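Putative methyltransferase (Emericella variicolor, PDB 7DMB) binds S-adenosyl-L-homocysteine and probably acts as a trans-acting methyltransferase that controls which product a polyketide synthase makes in calbistrin biosynthesis. Local coordinates at residues Val166-Asp170 with Gly171-Lys175; Val279-Ser282 with Asn283-Ala287; Leu313-Gly317 with Lys318-Phe322. One frame throughout, in Å; residues are numbered along the deposited sequence.

Contact 1: Val166-Asp170 with Gly171-Lys175; sequences VLLKD and GLLEK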
loop_
_atom_site.group_PDB
_atom_site.type_symbol
_atom_site.label_atom_id
_atom_site.label_comp_id
_atom_site.label_asym_id
_atom_site.label_seq_id
_atom_site.Cartn_x
_atom_site.Cartn_y
_atom_site.Cartn_z
ATOM N N VAL A 166 -5.890 1.662 17.487
ATOM C CA VAL A 166 -5.510 0.285 17.770
ATOM C C VAL A 166 -4.255 -0.091 16.995
ATOM O O VAL A 166 -3.323 -0.687 17.545
ATOM C CB VAL A 166 -6.687 -0.657 17.459
ATOM C CG1 VAL A 166 -6.196 -2.095 17.246
ATOM C CG2 VAL A 166 -7.720 -0.579 18.568
ATOM N N LEU A 167 -4.184 0.291 15.721
ATOM C CA LEU A 167 -3.034 -0.097 14.916
ATOM C C LEU A 167 -1.815 0.789 15.156
ATOM O O LEU A 167 -0.701 0.388 14.814
ATOM C CB LEU A 167 -3.401 -0.098 13.429
ATOM C CG LEU A 167 -4.548 -1.041 13.027
ATOM C CD1 LEU A 167 -4.749 -1.089 11.499
ATOM C CD2 LEU A 167 -4.306 -2.426 13.576
ATOM N N LEU A 168 -2.000 1.971 15.748
ATOM C CA LEU A 168 -0.872 2.868 15.983
ATOM C C LEU A 168 0.028 2.358 17.095
ATOM O O LEU A 168 1.235 2.610 17.071
ATOM C CB LEU A 168 -1.365 4.277 16.327
ATOM C CG LEU A 168 -1.818 5.170 15.169
ATOM C CD1 LEU A 168 -2.022 6.622 15.636
ATOM C CD2 LEU A 168 -0.837 5.089 14.009
ATOM N N LYS A 169 -0.531 1.628 18.059
ATOM C CA LYS A 169 0.220 1.248 19.244
ATOM C C LYS A 169 1.516 0.529 18.880
ATOM O O LYS A 169 1.553 -0.315 17.977
ATOM C CB LYS A 169 -0.630 0.359 20.147
ATOM C CG LYS A 169 0.064 -0.053 21.432
ATOM C CD LYS A 169 -0.960 -0.515 22.453
ATOM C CE LYS A 169 -0.334 -0.924 23.773
ATOM N NZ LYS A 169 -0.018 -2.361 23.832
ATOM N N ASP A 170 2.588 0.903 19.590
ATOM C CA ASP A 170 3.916 0.311 19.452
ATOM C C ASP A 170 4.427 0.365 18.013
ATOM O O ASP A 170 5.199 -0.497 17.589
ATOM C CB ASP A 170 3.935 -1.129 19.987
ATOM C CG ASP A 170 3.949 -1.182 21.514
ATOM O OD1 ASP A 170 4.585 -0.304 22.130
ATOM O OD2 ASP A 170 3.313 -2.082 22.100
ATOM N N GLY A 171 4.014 1.379 17.254
ATOM C CA GLY A 171 4.538 1.585 15.913
ATOM C C GLY A 171 4.130 0.547 14.890
ATOM O O GLY A 171 4.771 0.440 13.835
ATOM N N LEU A 172 3.052 -0.198 15.157
ATOM C CA LEU A 172 2.670 -1.304 14.286
ATOM C C LEU A 172 2.381 -0.827 12.862
ATOM O O LEU A 172 2.815 -1.456 11.893
ATOM C CB LEU A 172 1.467 -2.042 14.876
ATOM C CG LEU A 172 1.176 -3.373 14.204
ATOM C CD1 LEU A 172 0.693 -4.396 15.230
ATOM C CD2 LEU A 172 0.177 -3.209 13.054
ATOM N N LEU A 173 1.649 0.282 12.713
ATOM C CA LEU A 173 1.308 0.765 11.372
ATOM C C LEU A 173 2.555 1.004 10.522
ATOM O O LEU A 173 2.633 0.562 9.370
ATOM C CB LEU A 173 0.473 2.043 11.462
ATOM C CG LEU A 173 -1.009 1.889 11.121
ATOM C CD1 LEU A 173 -1.581 3.223 10.667
ATOM C CD2 LEU A 173 -1.226 0.808 10.061
ATOM N N GLU A 174 3.546 1.698 11.082
ATOM C CA GLU A 174 4.784 1.959 10.346
ATOM C C GLU A 174 5.504 0.664 9.997
ATOM O O GLU A 174 6.042 0.519 8.891
ATOM C CB GLU A 174 5.711 2.854 11.170
ATOM C CG GLU A 174 7.089 3.063 10.538
ATOM C CD GLU A 174 7.954 4.030 11.340
ATOM O OE1 GLU A 174 7.400 4.885 12.061
ATOM O OE2 GLU A 174 9.194 3.933 11.251
ATOM N N LYS A 175 5.547 -0.280 10.940
ATOM C CA LYS A 175 6.230 -1.538 10.691
ATOM C C LYS A 175 5.465 -2.377 9.678
ATOM O O LYS A 175 6.070 -3.093 8.869
ATOM C CB LYS A 175 6.430 -2.271 12.021
ATOM C CG LYS A 175 7.578 -1.687 12.866
ATOM C CD LYS A 175 7.267 -1.735 14.350
ATOM C CE LYS A 175 8.534 -1.717 15.209
ATOM N NZ LYS A 175 8.233 -1.337 16.622
#
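L167 and L173 meet where helix 163-168 ends and helix 172-181 begins, CB of L167 lying 3.9 Å from CG of L173. On the same side chain of L173 the two methyl branches part company: CD2 turns to CB of L167, while CD1 touches CD2 of L168, also at 3.9 Å. L168 starts out away from the second helix, and it is the CD2 branch at its end that comes back to this methyl group. The first torsion of L173 is off a staggered value (chi1 -107°), which sets its fork between the two leucines. Between the helices the chain makes a type I' beta turn over K169-L172, with D170 and G171 both at positive phi and G171 as the N-cap residue of helix 172-181. Two backbone bonds hold this link: G171 N to L168 O at 3.0 Å and L172 N to K169 O, which closes the turn, at 3.2 Å. A weak bond from L173 N to L167 O (3.2 Å) adds to them. L172 CB rests against the same L167 O, and the side chain continues to E144 and R148 of helix 140-157; R148 also donates to K169 O. K175, bent at chi2 (144°), brings NZ back to D170 O in a weak bond of 3.3 Å, while the carboxylate of D170 lies farther from NZ.

Contact 2: Val279-Ser282 with Asn283-Ala287; sequences VIAS and NVLHA. With SAH (S-adenosyl-L-homocysteine), chain C.
The extended backbone of strand 276-282 ends at S282, and N283 turns the chain sharply with positive phi (60°) into the 3-10 segment 285-287, where A287 N bonds to V284 O at 2.8 Å. Inside this bend the methyl group of A281 is the meeting point: its CB lies 3.7 Å from CG1 of V284 and 3.9 Å from CG of L285, whose CD2 also approaches it. The two branches of V284 point to different partners. CG1 sits between backbone N and carbonyl carbon (chi1 47°) and faces A281, whereas CG2, anti to the backbone N, points to the ligand and comes 3.2 Å from O4' of the SAH ribose and close to C4 of the adenine. The carbonyl oxygen of S282 accepts a hydrogen bond from the SAH amino N at 3.2 Å, and N283 O lies near the ligand CG. A water joins the polar side chains on the strand end, donating to S282 OG at 2.5 Å and accepting from N283 ND2 at 3.1 Å. S282 OG is also bonded to Q311. N283 is held at both ends of its amide, OD1 by the backbone N of L313 and ND2 by N375 OD1; OD1 also lies in plane at the edge of the H286 ring, whose ND1 bonds to E312. SAH is also hydrogen-bonded by D236 at the end of strand 229-236 and by D261 and I262. A strand end of this kind, in the fourth position of the 3-2-1-4-5-7-6 sheet, lines the cofactor pocket of a class I, Rossmann-like S-adenosylmethionine-dependent methyltransferase.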
loop_
_atom_site.group_PDB
_atom_site.type_symbol
_atom_site.label_atom_id
_atom_site.label_comp_id
_atom_site.label_asym_id
_atom_site.label_seq_id
_atom_site.Cartn_x
_atom_site.Cartn_y
_atom_site.Cartn_z
ATOM N N VAL A 279 6.514 11.955 -9.351
ATOM C CA VAL A 279 5.577 11.904 -8.232
ATOM C C VAL A 279 5.534 10.463 -7.744
ATOM O O VAL A 279 5.349 9.540 -8.548
ATOM C CB VAL A 279 4.172 12.401 -8.628
ATOM C CG1 VAL A 279 3.145 12.032 -7.567
ATOM C CG2 VAL A 279 4.182 13.911 -8.853
ATOM N N ILE A 280 5.733 10.272 -6.439
ATOM C CA ILE A 280 5.694 8.955 -5.807
ATOM C C ILE A 280 4.376 8.810 -5.048
ATOM O O ILE A 280 3.937 9.748 -4.367
ATOM C CB ILE A 280 6.886 8.745 -4.848
ATOM C CG1 ILE A 280 8.233 9.130 -5.498
ATOM C CG2 ILE A 280 6.907 7.315 -4.294
ATOM C CD1 ILE A 280 8.769 8.091 -6.405
ATOM N N ALA A 281 3.755 7.626 -5.142
ATOM C CA ALA A 281 2.558 7.337 -4.351
ATOM C C ALA A 281 2.470 5.845 -4.040
ATOM O O ALA A 281 2.426 5.018 -4.961
ATOM C CB ALA A 281 1.305 7.817 -5.087
ATOM N N SER A 282 2.428 5.494 -2.746
ATOM C CA SER A 282 2.334 4.091 -2.348
ATOM C C SER A 282 1.062 3.923 -1.526
ATOM O O SER A 282 0.975 4.384 -0.380
ATOM C CB SER A 282 3.566 3.641 -1.575
ATOM O OG SER A 282 3.423 2.331 -1.046
ATOM N N ASN A 283 0.075 3.293 -2.154
ATOM C CA ASN A 283 -1.136 2.832 -1.496
ATOM C C ASN A 283 -1.896 3.994 -0.859
ATOM O O ASN A 283 -2.489 3.869 0.211
ATOM C CB ASN A 283 -0.806 1.716 -0.505
ATOM C CG ASN A 283 -0.648 0.371 -1.209
ATOM O OD1 ASN A 283 -1.564 -0.079 -1.911
ATOM N ND2 ASN A 283 0.536 -0.236 -1.090
ATOM N N VAL A 284 -1.923 5.123 -1.573
ATOM C CA VAL A 284 -2.723 6.278 -1.209
ATOM C C VAL A 284 -3.774 6.589 -2.269
ATOM O O VAL A 284 -4.910 6.961 -1.943
ATOM C CB VAL A 284 -1.828 7.518 -0.949
ATOM C CG1 VAL A 284 -0.791 7.697 -2.066
ATOM C CG2 VAL A 284 -2.684 8.769 -0.809
ATOM N N LEU A 285 -3.439 6.411 -3.550
ATOM C CA LEU A 285 -4.363 6.837 -4.596
ATOM C C LEU A 285 -5.684 6.076 -4.511
ATOM O O LEU A 285 -6.750 6.660 -4.720
ATOM C CB LEU A 285 -3.716 6.693 -5.980
ATOM C CG LEU A 285 -2.430 7.511 -6.293
ATOM C CD1 LEU A 285 -2.109 7.530 -7.792
ATOM C CD2 LEU A 285 -2.500 8.920 -5.763
ATOM N N HIS A 286 -5.647 4.785 -4.158
ATOM C CA HIS A 286 -6.902 4.040 -4.065
ATOM C C HIS A 286 -7.784 4.529 -2.920
ATOM O O HIS A 286 -8.968 4.172 -2.875
ATOM C CB HIS A 286 -6.640 2.531 -3.925
ATOM C CG HIS A 286 -6.124 2.112 -2.582
ATOM N ND1 HIS A 286 -4.893 1.513 -2.415
ATOM C CD2 HIS A 286 -6.681 2.178 -1.348
ATOM C CE1 HIS A 286 -4.711 1.235 -1.137
ATOM N NE2 HIS A 286 -5.777 1.635 -0.467
ATOM N N ALA A 287 -7.225 5.310 -1.982
ATOM C CA ALA A 287 -8.010 5.894 -0.899
ATOM C C ALA A 287 -8.775 7.141 -1.329
ATOM O O ALA A 287 -9.586 7.655 -0.550
ATOM C CB ALA A 287 -7.110 6.229 0.300
HETATM N N SAH C . 2.440 5.683 2.133
HETATM C CA SAH C . 1.884 5.119 3.394
HETATM C CB SAH C . 1.143 3.799 3.152
HETATM C CG SAH C . -0.272 3.999 2.651
HETATM S SD SAH C . -1.414 4.681 3.893
HETATM C C SAH C . 3.021 4.899 4.394
HETATM O O SAH C . 2.786 5.214 5.579
HETATM O OXT SAH C . 4.103 4.450 3.945
HETATM C "C5'" SAH C . -2.248 5.965 2.925
HETATM C "C4'" SAH C . -1.722 7.349 3.243
HETATM O "O4'" SAH C . -2.295 8.293 2.306
HETATM C "C3'" SAH C . -2.090 7.846 4.643
HETATM O "O3'" SAH C . -0.935 8.391 5.267
HETATM C "C2'" SAH C . -3.183 8.884 4.370
HETATM O "O2'" SAH C . -3.251 9.937 5.309
HETATM C "C1'" SAH C . -2.782 9.415 3.001
HETATM N N9 SAH C . -3.909 9.955 2.248
HETATM C C8 SAH C . -5.200 9.492 2.298
HETATM N N7 SAH C . -6.021 10.145 1.517
HETATM C C5 SAH C . -5.228 11.113 0.921
HETATM C C6 SAH C . -5.519 12.127 -0.012
HETATM N N6 SAH C . -6.732 12.341 -0.512
HETATM N N1 SAH C . -4.495 12.926 -0.406
HETATM C C2 SAH C . -3.278 12.704 0.106
HETATM N N3 SAH C . -2.889 11.782 0.982
HETATM C C4 SAH C . -3.921 11.006 1.361
HETATM O O HOH W 1 2.484 1.089 0.936
#

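Contact 3: Leu313-Gly317 with Lys318-Phe322; sequences LSPPG and KYVDF
This is a local contact at the surface, in which the loop leaving strand 306-313 folds back on the first turn of helix 319-324. Its apolar part is a tip-to-tip meeting of L313 and V320: CD1 of L313 reaches CG2 of V320 at 4.0 Å and stands as near to CG1. P315 adds its ring from the loop side, CG lying 4.3 Å from CG2 of V320. The chi1 of V320 (-168°) places CG1 anti to the backbone N and leaves CG2 beside it, and in this setting both methyl groups face L313. K318 is the N-cap residue, and its carbonyl O accepts F322 N at 2.9 Å, the first bond of the helix. Water takes part in tying the loop to this helix start: one molecule donates to G317 O at 2.5 Å and accepts from V320 N at 2.9 Å, spanning from the loop carbonyl to an amide of the first turn. K318 folds its chain at chi2 (46°), so that its CD packs 3.4 Å from C of G317 and NZ returns to the loop. There NZ makes a weak bond to P316 O and donates to a second water that bonds to P315 O. Beyond the two segments, Y319 and F322 pack against W66 of helix 56-79, and D321 OD1 is bonded to W330 NE1.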
loop_
_atom_site.group_PDB
_atom_site.type_symbol
_atom_site.label_atom_id
_atom_site.label_comp_id
_atom_site.label_asym_id
_atom_site.label_seq_id
_atom_site.Cartn_x
_atom_site.Cartn_y
_atom_site.Cartn_z
ATOM N N LEU A 313 -1.668 -1.904 -4.027
ATOM C CA LEU A 313 -2.161 -3.252 -3.768
ATOM C C LEU A 313 -3.170 -3.707 -4.819
ATOM O O LEU A 313 -4.055 -2.953 -5.234
ATOM C CB LEU A 313 -2.812 -3.305 -2.392
ATOM C CG LEU A 313 -1.817 -3.134 -1.257
ATOM C CD1 LEU A 313 -2.575 -2.843 0.028
ATOM C CD2 LEU A 313 -0.977 -4.397 -1.146
ATOM N N SER A 314 -3.011 -4.948 -5.255
ATOM C CA SER A 314 -4.114 -5.697 -5.852
ATOM C C SER A 314 -3.949 -7.204 -5.604
ATOM O O SER A 314 -3.962 -7.995 -6.552
ATOM C CB SER A 314 -4.226 -5.378 -7.353
ATOM O OG SER A 314 -2.984 -5.457 -8.040
ATOM N N PRO A 315 -3.805 -7.647 -4.347
ATOM C CA PRO A 315 -3.659 -9.087 -4.109
ATOM C C PRO A 315 -4.953 -9.816 -4.411
ATOM O O PRO A 315 -6.043 -9.227 -4.359
ATOM C CB PRO A 315 -3.321 -9.153 -2.605
ATOM C CG PRO A 315 -4.046 -7.992 -2.030
ATOM C CD PRO A 315 -3.902 -6.899 -3.081
ATOM N N PRO A 316 -4.877 -11.101 -4.754
ATOM C CA PRO A 316 -6.121 -11.866 -4.961
ATOM C C PRO A 316 -6.851 -12.176 -3.664
ATOM O O PRO A 316 -8.083 -12.297 -3.670
ATOM C CB PRO A 316 -5.637 -13.146 -5.659
ATOM C CG PRO A 316 -4.212 -13.284 -5.245
ATOM C CD PRO A 316 -3.677 -11.866 -5.127
ATOM N N GLY A 317 -6.134 -12.299 -2.549
ATOM C CA GLY A 317 -6.752 -12.652 -1.286
ATOM C C GLY A 317 -7.229 -11.434 -0.509
ATOM O O GLY A 317 -7.142 -10.290 -0.962
ATOM N N LYS A 318 -7.708 -11.699 0.709
ATOM C CA LYS A 318 -8.538 -10.745 1.438
ATOM C C LYS A 318 -7.887 -10.247 2.728
ATOM O O LYS A 318 -8.599 -9.790 3.632
ATOM C CB LYS A 318 -9.900 -11.373 1.753
ATOM C CG LYS A 318 -11.023 -11.093 0.750
ATOM C CD LYS A 318 -10.592 -11.272 -0.680
ATOM C CE LYS A 318 -11.443 -10.415 -1.616
ATOM N NZ LYS A 318 -10.940 -10.445 -3.021
ATOM N N TYR A 319 -6.557 -10.335 2.843
ATOM C CA TYR A 319 -5.905 -9.894 4.073
ATOM C C TYR A 319 -6.112 -8.401 4.287
ATOM O O TYR A 319 -6.333 -7.951 5.417
ATOM C CB TYR A 319 -4.413 -10.254 4.045
ATOM C CG TYR A 319 -3.597 -9.704 5.211
ATOM C CD1 TYR A 319 -3.838 -10.121 6.507
ATOM C CD2 TYR A 319 -2.572 -8.776 5.003
ATOM C CE1 TYR A 319 -3.107 -9.637 7.567
ATOM C CE2 TYR A 319 -1.825 -8.280 6.075
ATOM C CZ TYR A 319 -2.099 -8.719 7.350
ATOM O OH TYR A 319 -1.387 -8.242 8.423
ATOM N N VAL A 320 -6.075 -7.614 3.210
ATOM C CA VAL A 320 -6.256 -6.172 3.355
ATOM C C VAL A 320 -7.712 -5.846 3.676
ATOM O O VAL A 320 -7.991 -4.966 4.496
ATOM C CB VAL A 320 -5.754 -5.432 2.100
ATOM C CG1 VAL A 320 -5.669 -3.940 2.370
ATOM C CG2 VAL A 320 -4.370 -5.949 1.739
ATOM N N ASP A 321 -8.659 -6.558 3.052
ATOM C CA ASP A 321 -10.061 -6.416 3.430
ATOM C C ASP A 321 -10.251 -6.665 4.917
ATOM O O ASP A 321 -10.963 -5.918 5.597
ATOM C CB ASP A 321 -10.944 -7.381 2.631
ATOM C CG ASP A 321 -10.770 -7.227 1.145
ATOM O OD1 ASP A 321 -11.691 -6.694 0.498
ATOM O OD2 ASP A 321 -9.705 -7.630 0.631
ATOM N N PHE A 322 -9.632 -7.728 5.437
ATOM C CA PHE A 322 -9.741 -8.010 6.863
ATOM C C PHE A 322 -9.167 -6.870 7.701
ATOM O O PHE A 322 -9.751 -6.479 8.723
ATOM C CB PHE A 322 -9.028 -9.320 7.191
ATOM C CG PHE A 322 -8.994 -9.625 8.653
ATOM C CD1 PHE A 322 -10.039 -10.312 9.240
ATOM C CD2 PHE A 322 -7.932 -9.198 9.451
ATOM C CE1 PHE A 322 -10.034 -10.582 10.591
ATOM C CE2 PHE A 322 -7.928 -9.459 10.798
ATOM C CZ PHE A 322 -8.983 -10.159 11.370
HETATM O O HOH W 2 -8.901 -9.054 -3.345
HETATM O O HOH W 3 -5.922 -8.592 0.488
#

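How the contacts relate
Contact 2 is buried and contacts 1 and 3 lie nearer the surface, contact 1 being partly buried. Contacts 2 and 3 follow neighbouring parallel strands of the central sheet, 276-282 and 306-313, and are joined directly at the ends of those strands. Contact 1 belongs to the helical part of the chain, about 20 Å from contact 2 and 19 Å from contact 3 between centres, yet the side chain of its L173 is about 7 Å from the bound SAH. Direct backbone bonds close the turn of contact 1, waters bridge the loop and helix of contact 3, and contact 2 gives its polar groups to the ligand, to a water and to other strands of the sheet.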